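Local coordinates for accelerated cell death 11 (Arabidopsis thaliana, PDB 4NT1), which selectively transfers ceramide-1-phosphate and phytoceramide-1-phosphate between membranes, without carrying ceramide or galactosylceramide, at residues H98-N101 and L102-K106; H144-A147 and I148-A151; K170-E173 and A174-K177. One frame throughout, in Å; residues are numbered along the deposited sequence.

Interaction 1. Residues H98-N101 and L102-K106; sequences HTRN and LLRVK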
ATOM      1  N   HIS A  98     -15.006   7.959  -1.348  1.00 20.74           N
ATOM      2  CA  HIS A  98     -14.461   6.759  -0.727  1.00 18.01           C
ATOM      3  C   HIS A  98     -13.730   5.894  -1.751  1.00 21.25           C
ATOM      4  O   HIS A  98     -12.657   5.354  -1.472  1.00 20.32           O
ATOM      5  CB  HIS A  98     -15.595   5.959  -0.080  1.00 21.66           C
ATOM      6  CG  HIS A  98     -16.267   6.675   1.048  1.00 20.06           C
ATOM      7  ND1 HIS A  98     -17.630   6.656   1.233  1.00 23.85           N
ATOM      8  CD2 HIS A  98     -15.761   7.429   2.056  1.00 19.26           C
ATOM      9  CE1 HIS A  98     -17.940   7.361   2.309  1.00 23.00           C
ATOM     10  NE2 HIS A  98     -16.823   7.842   2.823  1.00 21.86           N
ATOM     11  N   THR A  99     -14.315   5.776  -2.938  1.00 19.23           N
ATOM     12  CA  THR A  99     -13.803   4.885  -3.967  1.00 19.23           C
ATOM     13  C   THR A  99     -12.528   5.447  -4.592  1.00 21.33           C
ATOM     14  O   THR A  99     -11.583   4.707  -4.871  1.00 19.91           O
ATOM     15  CB  THR A  99     -14.854   4.625  -5.038  1.00 21.96           C
ATOM     16  OG1 THR A  99     -15.970   3.952  -4.441  1.00 20.89           O
ATOM     17  CG2 THR A  99     -14.286   3.762  -6.149  1.00 23.22           C
ATOM     18  N   ARG A 100     -12.495   6.760  -4.788  1.00 17.54           N
ATOM     19  CA  ARG A 100     -11.270   7.414  -5.250  1.00 19.54           C
ATOM     20  C   ARG A 100     -10.139   7.210  -4.243  1.00 20.48           C
ATOM     21  O   ARG A 100      -9.005   6.891  -4.617  1.00 21.54           O
ATOM     22  CB  ARG A 100     -11.517   8.909  -5.488  1.00 24.81           C
ATOM     23  CG  ARG A 100     -10.279   9.690  -5.928  1.00 28.36           C
ATOM     24  CD  ARG A 100     -10.661  11.102  -6.388  1.00 27.65           C
ATOM     25  NE  ARG A 100      -9.491  11.877  -6.788  1.00 38.51           N
ATOM     26  CZ  ARG A 100      -9.136  12.097  -8.048  1.00 45.45           C
ATOM     27  NH1 ARG A 100      -9.868  11.613  -9.046  1.00 45.44           N
ATOM     28  NH2 ARG A 100      -8.052  12.812  -8.309  1.00 56.00           N
ATOM     29  N   ASN A 101     -10.442   7.397  -2.963  1.00 19.55           N
ATOM     30  CA  ASN A 101      -9.422   7.216  -1.941  1.00 19.36           C
ATOM     31  C   ASN A 101      -8.979   5.763  -1.854  1.00 19.32           C
ATOM     32  O   ASN A 101      -7.796   5.484  -1.679  1.00 17.56           O
ATOM     33  CB  ASN A 101      -9.881   7.784  -0.605  1.00 21.77           C
ATOM     34  CG  ASN A 101      -9.958   9.299  -0.639  1.00 23.81           C
ATOM     35  OD1 ASN A 101      -9.317   9.932  -1.475  1.00 34.67           O
ATOM     36  ND2 ASN A 101     -10.732   9.879   0.252  1.00 27.52           N
ATOM     37  N   LEU A 102      -9.922   4.840  -2.044  1.00 15.90           N
ATOM     38  CA  LEU A 102      -9.582   3.420  -2.105  1.00 17.11           C
ATOM     39  C   LEU A 102      -8.561   3.115  -3.199  1.00 17.29           C
ATOM     40  O   LEU A 102      -7.617   2.352  -2.972  1.00 16.52           O
ATOM     41  CB  LEU A 102     -10.834   2.555  -2.295  1.00 17.12           C
ATOM     42  CG  LEU A 102     -10.575   1.046  -2.376  1.00 15.43           C
ATOM     43  CD1 LEU A 102      -9.917   0.506  -1.089  1.00 20.48           C
ATOM     44  CD2 LEU A 102     -11.864   0.291  -2.667  1.00 15.93           C
ATOM     45  N   LEU A 103      -8.765   3.679  -4.391  1.00 18.31           N
ATOM     46  CA  LEU A 103      -7.838   3.455  -5.488  1.00 18.22           C
ATOM     47  C   LEU A 103      -6.441   3.949  -5.109  1.00 18.43           C
ATOM     48  O   LEU A 103      -5.440   3.288  -5.393  1.00 17.95           O
ATOM     49  CB  LEU A 103      -8.346   4.129  -6.765  1.00 16.82           C
ATOM     50  CG  LEU A 103      -7.526   3.938  -8.036  1.00 20.38           C
ATOM     51  CD1 LEU A 103      -7.344   2.457  -8.326  1.00 19.39           C
ATOM     52  CD2 LEU A 103      -8.220   4.640  -9.197  1.00 22.26           C
ATOM     53  N   ARG A 104      -6.365   5.111  -4.469  1.00 17.95           N
ATOM     54  CA  ARG A 104      -5.071   5.638  -4.042  1.00 18.98           C
ATOM     55  C   ARG A 104      -4.401   4.741  -2.991  1.00 18.62           C
ATOM     56  O   ARG A 104      -3.185   4.475  -3.060  1.00 19.23           O
ATOM     57  CB  ARG A 104      -5.190   7.077  -3.524  1.00 21.95           C
ATOM     58  CG  ARG A 104      -5.059   8.128  -4.627  1.00 26.95           C
ATOM     59  CD  ARG A 104      -6.396   8.501  -5.218  1.00 31.06           C
ATOM     60  NE  ARG A 104      -6.242   9.383  -6.372  1.00 35.21           N
ATOM     61  CZ  ARG A 104      -6.567   9.048  -7.618  1.00 35.00           C
ATOM     62  NH1 ARG A 104      -6.394   9.911  -8.608  1.00 33.75           N
ATOM     63  NH2 ARG A 104      -7.079   7.852  -7.875  1.00 32.68           N
ATOM     64  N   VAL A 105      -5.191   4.254  -2.041  1.00 16.33           N
ATOM     65  CA  VAL A 105      -4.669   3.361  -1.012  1.00 17.21           C
ATOM     66  C   VAL A 105      -4.162   2.064  -1.644  1.00 18.12           C
ATOM     67  O   VAL A 105      -3.070   1.594  -1.331  1.00 17.03           O
ATOM     68  CB  VAL A 105      -5.711   3.083   0.079  1.00 17.86           C
ATOM     69  CG1 VAL A 105      -5.240   1.947   0.975  1.00 18.36           C
ATOM     70  CG2 VAL A 105      -5.945   4.349   0.898  1.00 16.92           C
ATOM     71  N   LYS A 106      -4.933   1.508  -2.568  1.00 16.88           N
ATOM     72  CA  LYS A 106      -4.497   0.297  -3.268  1.00 20.24           C
ATOM     73  C   LYS A 106      -3.094   0.476  -3.869  1.00 19.87           C
ATOM     74  O   LYS A 106      -2.241  -0.421  -3.776  1.00 18.33           O
ATOM     75  CB  LYS A 106      -5.498  -0.076  -4.364  1.00 18.94           C
ATOM     76  CG  LYS A 106      -5.237  -1.434  -5.037  1.00 19.96           C
ATOM     77  CD  LYS A 106      -4.286  -1.327  -6.216  1.00 24.32           C
ATOM     78  CE  LYS A 106      -4.853  -0.390  -7.293  1.00 26.92           C
ATOM     79  NZ  LYS A 106      -4.141  -0.582  -8.592  1.00 27.79           N
TER
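The headgroup site of this all-helical GLTP fold takes two of its arginines, Arg100 and Arg104, from one face of helix 98-121, a single turn apart. Both bind the N-acylsphingoid base 1-phosphate, probably through its phosphate, and their guanidinium groups partly overlap in this lipid-free structure. With CG anti to the backbone N (chi1 178°), the Arg100 chain runs extended as far as NE. Arg104 instead bends at chi2 (91°), and this turn brings its NH1 over one face of the Arg100 group. The two planes are 36° apart, and Arg104 NH1 sits near the rim, 3.4 Å from Arg100 NH2. Two such cations suit a pocket made for an anion, since a phosphate can offset both charges; until it arrives, the C-terminal carboxylate of Trp207, salt-bridged to Arg104 NH2, probably does part of that work. Lower down, Arg104 CD presses on the carbonyl of Arg100, 3.1 Å from its O atom, while that same oxygen accepts the backbone N-H of Arg104.

The turn beneath is regular helix. Leu102 N binds His98 O at 2.8 Å, and Leu103 N binds Thr99 O at 3.0 Å. Away from the arginines the residue types change with their surroundings: Leu102 and Leu103 turn branched hydrocarbon to Phe198 of helix 173-199, a partner they share with Thr99. A small, beta-branched threonine fits that buried place because its methyl is apolar while its hydroxyl OG1 has Asp86 of helix 79-88 to bond. Val105, which packs on Leu69, ends the set: its N donates to Asn101 O at 2.9 Å, and its CG2 methyl rests 3.4 Å from that same oxygen.

Interaction 2. Residues H144-A147 and I148-A151; sequences HGWA and IRKA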
ATOM      1  N   HIS A 144       2.244  10.227 -11.698  1.00 24.83           N
ATOM      2  CA  HIS A 144       2.893  11.445 -11.228  1.00 21.80           C
ATOM      3  C   HIS A 144       3.390  12.305 -12.376  1.00 27.19           C
ATOM      4  O   HIS A 144       3.940  11.793 -13.340  1.00 28.12           O
ATOM      5  CB  HIS A 144       4.089  11.091 -10.350  1.00 28.42           C
ATOM      6  CG  HIS A 144       3.732  10.765  -8.935  1.00 28.02           C
ATOM      7  ND1 HIS A 144       4.612  10.153  -8.070  1.00 27.76           N
ATOM      8  CD2 HIS A 144       2.599  10.983  -8.228  1.00 29.88           C
ATOM      9  CE1 HIS A 144       4.035  10.003  -6.890  1.00 27.70           C
ATOM     10  NE2 HIS A 144       2.812  10.499  -6.960  1.00 25.82           N
ATOM     11  N   GLY A 145       3.207  13.617 -12.259  1.00 31.93           N
ATOM     12  CA  GLY A 145       3.734  14.553 -13.234  1.00 36.98           C
ATOM     13  C   GLY A 145       5.251  14.571 -13.197  1.00 31.70           C
ATOM     14  O   GLY A 145       5.858  14.186 -12.199  1.00 30.02           O
ATOM     15  N   TRP A 146       5.868  15.020 -14.288  1.00 32.21           N
ATOM     16  CA  TRP A 146       7.324  15.018 -14.390  1.00 30.64           C
ATOM     17  C   TRP A 146       8.040  15.681 -13.220  1.00 29.16           C
ATOM     18  O   TRP A 146       9.033  15.156 -12.726  1.00 31.03           O
ATOM     19  CB  TRP A 146       7.808  15.641 -15.706  1.00 29.84           C
ATOM     20  CG  TRP A 146       9.297  15.764 -15.695  1.00 29.61           C
ATOM     21  CD1 TRP A 146      10.200  14.762 -15.897  1.00 29.97           C
ATOM     22  CD2 TRP A 146      10.057  16.944 -15.423  1.00 28.99           C
ATOM     23  NE1 TRP A 146      11.479  15.247 -15.780  1.00 28.60           N
ATOM     24  CE2 TRP A 146      11.420  16.587 -15.492  1.00 27.73           C
ATOM     25  CE3 TRP A 146       9.722  18.273 -15.141  1.00 28.86           C
ATOM     26  CZ2 TRP A 146      12.445  17.508 -15.288  1.00 27.69           C
ATOM     27  CZ3 TRP A 146      10.741  19.186 -14.935  1.00 31.88           C
ATOM     28  CH2 TRP A 146      12.087  18.798 -15.007  1.00 32.22           C
ATOM     29  N   ALA A 147       7.550  16.831 -12.770  1.00 35.05           N
ATOM     30  CA  ALA A 147       8.210  17.545 -11.678  1.00 28.13           C
ATOM     31  C   ALA A 147       8.233  16.731 -10.380  1.00 31.00           C
ATOM     32  O   ALA A 147       9.184  16.816  -9.604  1.00 28.54           O
ATOM     33  CB  ALA A 147       7.562  18.907 -11.451  1.00 36.25           C
ATOM     34  N   ILE A 148       7.185  15.947 -10.142  1.00 29.46           N
ATOM     35  CA  ILE A 148       7.177  15.057  -8.982  1.00 28.71           C
ATOM     36  C   ILE A 148       8.200  13.930  -9.158  1.00 27.72           C
ATOM     37  O   ILE A 148       8.963  13.633  -8.242  1.00 28.64           O
ATOM     38  CB  ILE A 148       5.790  14.444  -8.726  1.00 32.63           C
ATOM     39  CG1 ILE A 148       4.754  15.554  -8.484  1.00 35.68           C
ATOM     40  CG2 ILE A 148       5.865  13.475  -7.546  1.00 28.71           C
ATOM     41  CD1 ILE A 148       5.161  16.536  -7.417  1.00 39.39           C
ATOM     42  N   ARG A 149       8.212  13.317 -10.337  1.00 26.05           N
ATOM     43  CA  ARG A 149       9.167  12.245 -10.642  1.00 26.76           C
ATOM     44  C   ARG A 149      10.609  12.715 -10.430  1.00 29.01           C
ATOM     45  O   ARG A 149      11.433  11.996  -9.852  1.00 23.93           O
ATOM     46  CB  ARG A 149       8.978  11.737 -12.079  1.00 25.07           C
ATOM     47  CG  ARG A 149       7.560  11.255 -12.379  1.00 27.49           C
ATOM     48  CD  ARG A 149       7.481  10.328 -13.588  1.00 27.00           C
ATOM     49  NE  ARG A 149       7.870  10.964 -14.849  1.00 32.81           N
ATOM     50  CZ  ARG A 149       7.049  11.653 -15.639  1.00 35.56           C
ATOM     51  NH1 ARG A 149       5.777  11.831 -15.296  1.00 30.93           N
ATOM     52  NH2 ARG A 149       7.501  12.179 -16.775  1.00 34.77           N
ATOM     53  N   LYS A 150      10.915  13.924 -10.892  1.00 25.34           N
ATOM     54  CA  LYS A 150      12.254  14.479 -10.698  1.00 24.93           C
ATOM     55  C   LYS A 150      12.584  14.603  -9.214  1.00 27.92           C
ATOM     56  O   LYS A 150      13.664  14.217  -8.774  1.00 28.65           O
ATOM     57  CB  LYS A 150      12.401  15.842 -11.392  1.00 26.31           C
ATOM     58  CG  LYS A 150      13.785  16.456 -11.213  1.00 31.69           C
ATOM     59  CD  LYS A 150      13.978  17.720 -12.060  1.00 38.53           C
ATOM     60  CE  LYS A 150      13.308  18.935 -11.422  1.00 41.29           C
ATOM     61  NZ  LYS A 150      13.623  20.211 -12.143  1.00 47.92           N
ATOM     62  N   ALA A 151      11.649  15.144  -8.440  1.00 28.19           N
ATOM     63  CA  ALA A 151      11.863  15.312  -7.005  1.00 24.24           C
ATOM     64  C   ALA A 151      12.157  13.978  -6.318  1.00 26.08           C
ATOM     65  O   ALA A 151      13.029  13.895  -5.450  1.00 28.17           O
ATOM     66  CB  ALA A 151      10.657  15.984  -6.369  1.00 29.67           C
TER
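Arg149 folds back over the N-terminus of helix 146-155, where Gly145 is the N-cap residue. Its CB lies 3.5 Å from Trp146 O, and its CG moves on to 3.4 Å from Gly145 O. CD is near the carbonyl of His144, and there the chain bends (chi3 -64°), laying the guanidinium flat over Trp146 CA, which stands above its centre 3.6 Å from CZ. NH1 then donates in the guanidinium plane to His144 O at 2.7 Å, bent to 134° at the hydrogen, while NH2 reaches the edge of the indole. A long side chain ending in a flat group with in-plane N-H donors can do this, covering the first turn while tying down the residue before the cap.

Lys150 passes obliquely by the six-membered part of the indole, CD 3.6 Å from Trp146 CZ2 and NZ 3.5 Å from Trp146 CH2. His144, which binds the N-acylsphingoid base 1-phosphate (probably at its amide, as in other GLTP-fold proteins), has ND1 bonded to Tyr136 and NE2 to Asp61. Beta-branched Ile148 supplies a methyl for the ring: its CG2 makes a CH-pi contact over one face, 3.8 Å from the centroid of the His144 ring and 20° off the normal.

Interaction 3. Residues K170-E173 and A174-K177; sequences KEDE and AAAK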
ATOM      1  N   LYS A 170      13.053  -3.173  13.655  1.00 27.23           N
ATOM      2  CA  LYS A 170      13.327  -4.065  14.778  1.00 35.53           C
ATOM      3  C   LYS A 170      13.413  -5.538  14.366  1.00 31.83           C
ATOM      4  O   LYS A 170      12.916  -6.408  15.076  1.00 35.73           O
ATOM      5  CB  LYS A 170      12.245  -3.896  15.853  1.00 32.51           C
ATOM      6  CG  LYS A 170      12.017  -2.455  16.292  1.00 36.84           C
ATOM      7  CD  LYS A 170      13.235  -1.904  17.013  1.00 50.46           C
ATOM      8  CE  LYS A 170      13.002  -0.480  17.503  1.00 62.24           C
ATOM      9  NZ  LYS A 170      14.162   0.037  18.291  1.00 72.81           N
ATOM     10  N   GLU A 171      14.040  -5.816  13.225  1.00 27.30           N
ATOM     11  CA  GLU A 171      14.199  -7.193  12.752  1.00 28.25           C
ATOM     12  C   GLU A 171      15.612  -7.435  12.229  1.00 26.60           C
ATOM     13  O   GLU A 171      16.280  -6.501  11.801  1.00 30.99           O
ATOM     14  CB  GLU A 171      13.208  -7.490  11.624  1.00 30.52           C
ATOM     15  CG  GLU A 171      11.730  -7.291  11.968  1.00 27.98           C
ATOM     16  CD  GLU A 171      11.185  -8.377  12.879  1.00 35.95           C
ATOM     17  OE1 GLU A 171      11.954  -9.297  13.232  1.00 33.69           O
ATOM     18  OE2 GLU A 171       9.987  -8.310  13.240  1.00 31.59           O
ATOM     19  N   ASP A 172      16.063  -8.687  12.236  1.00 29.35           N
ATOM     20  CA  ASP A 172      17.277  -9.027  11.501  1.00 31.23           C
ATOM     21  C   ASP A 172      16.902  -9.509  10.099  1.00 28.15           C
ATOM     22  O   ASP A 172      15.718  -9.646   9.789  1.00 30.40           O
ATOM     23  CB  ASP A 172      18.152 -10.047  12.249  1.00 36.07           C
ATOM     24  CG  ASP A 172      17.414 -11.325  12.590  1.00 41.43           C
ATOM     25  OD1 ASP A 172      16.556 -11.770  11.796  1.00 33.17           O
ATOM     26  OD2 ASP A 172      17.708 -11.899  13.661  1.00 45.81           O
ATOM     27  N   GLU A 173      17.899  -9.746   9.253  1.00 26.01           N
ATOM     28  CA  GLU A 173      17.640 -10.124   7.864  1.00 32.52           C
ATOM     29  C   GLU A 173      16.705 -11.330   7.766  1.00 32.54           C
ATOM     30  O   GLU A 173      15.725 -11.293   7.031  1.00 26.84           O
ATOM     31  CB  GLU A 173      18.940 -10.383   7.094  1.00 31.97           C
ATOM     32  CG  GLU A 173      19.667  -9.120   6.621  1.00 36.35           C
ATOM     33  CD  GLU A 173      19.131  -8.567   5.301  1.00 42.48           C
ATOM     34  OE1 GLU A 173      18.207  -9.181   4.718  1.00 32.38           O
ATOM     35  OE2 GLU A 173      19.640  -7.517   4.841  1.00 36.86           O
ATOM     36  N   ALA A 174      16.999 -12.393   8.510  1.00 30.96           N
ATOM     37  CA  ALA A 174      16.204 -13.615   8.404  1.00 25.88           C
ATOM     38  C   ALA A 174      14.721 -13.387   8.712  1.00 28.68           C
ATOM     39  O   ALA A 174      13.853 -13.799   7.938  1.00 29.67           O
ATOM     40  CB  ALA A 174      16.777 -14.717   9.295  1.00 30.04           C
ATOM     41  N   ALA A 175      14.440 -12.741   9.840  1.00 25.48           N
ATOM     42  CA  ALA A 175      13.060 -12.507  10.281  1.00 25.62           C
ATOM     43  C   ALA A 175      12.355 -11.512   9.364  1.00 27.94           C
ATOM     44  O   ALA A 175      11.169 -11.655   9.061  1.00 26.60           O
ATOM     45  CB  ALA A 175      13.040 -11.998  11.703  1.00 24.91           C
ATOM     46  N   ALA A 176      13.086 -10.485   8.952  1.00 24.46           N
ATOM     47  CA  ALA A 176      12.535  -9.484   8.047  1.00 27.64           C
ATOM     48  C   ALA A 176      12.150 -10.131   6.713  1.00 26.21           C
ATOM     49  O   ALA A 176      11.092  -9.843   6.154  1.00 25.69           O
ATOM     50  CB  ALA A 176      13.537  -8.348   7.840  1.00 24.82           C
ATOM     51  N   LYS A 177      12.994 -11.023   6.203  1.00 22.92           N
ATOM     52  CA  LYS A 177      12.653 -11.715   4.962  1.00 29.22           C
ATOM     53  C   LYS A 177      11.346 -12.490   5.120  1.00 26.47           C
ATOM     54  O   LYS A 177      10.486 -12.473   4.241  1.00 27.74           O
ATOM     55  CB  LYS A 177      13.773 -12.665   4.533  1.00 28.58           C
ATOM     56  CG  LYS A 177      13.569 -13.290   3.161  1.00 27.93           C
ATOM     57  CD  LYS A 177      14.733 -14.234   2.837  1.00 29.54           C
ATOM     58  CE  LYS A 177      14.665 -14.756   1.413  1.00 32.27           C
ATOM     59  NZ  LYS A 177      15.794 -15.701   1.148  1.00 32.54           N
TER
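Asp172 and Ala175 meet through a capping bond that forms the tight part of this contact. Asp172 OD1 accepts Ala175 N at 3.0 Å in a nearly straight bond, 172° at the hydrogen, with the donor lying nearly on the extension of the carboxylate C-O bond. The first torsion (chi1 56°) places CG between the backbone N and the carbonyl carbon, folding the short side chain back over the start of helix 173-199. Aspartate suits the place: its carboxylate is close enough to the backbone to meet an amide of the first turn, and its negative charge probably interacts favourably with the positive end of the helix dipole. The main chain then takes over, with Ala176 N bound to Asp172 O at 2.9 Å and Lys177 N to Glu173 O.

Alanines keep this turn slim. The methyl of Ala176 is 3.2 Å from Asp172 O and also touches Glu171 CB; it is buried, packing on Leu166 of helix 162-168. Glu171 bends at chi2 (-73°), which curls its carboxylate back until OE1 lies 3.3 Å from Ala175 CB. This buried acid has its charge met by Arg12, salt-bridged to OE2.

The other side is looser. Ala174 is exposed, and its CB comes no nearer to Asp172 OD1 than 3.9 Å. Lys177 touches the preceding segment chiefly through CB, 3.5 Å from Glu173 O; its extended chain then runs away to a salt bridge with Glu123. Glu173 likewise directs its carboxylate elsewhere, to Arg162. The chain enters by way of Lys170, whose phi is positive. The whole is a short interhelical connection, with a Schellman motif closing helix 162-168 and an aspartate N-cap opening the long last helix of this GLTP fold.

How the interactions relate
The three contacts follow one another along the chain, on helix 98-121, at the start of helix 146-155 and at the entry to helix 173-199. Interactions 1 and 2 both carry residues that bind the phosphorylated sphingolipid: their centres are 21 Å apart, but the side chains of Arg104 and His144 approach to about 9 Å, and Asp61 lies near both. A helix and the loop leading into another converge on one headgroup site. Interaction 3 stands away from it, 31 Å from interaction 1 and 33 Å from interaction 2 between centres, across the chain's centre from interaction 1. Helix 173-199 connects the regions, since Phe198 near its far end packs against the helix of interaction 1.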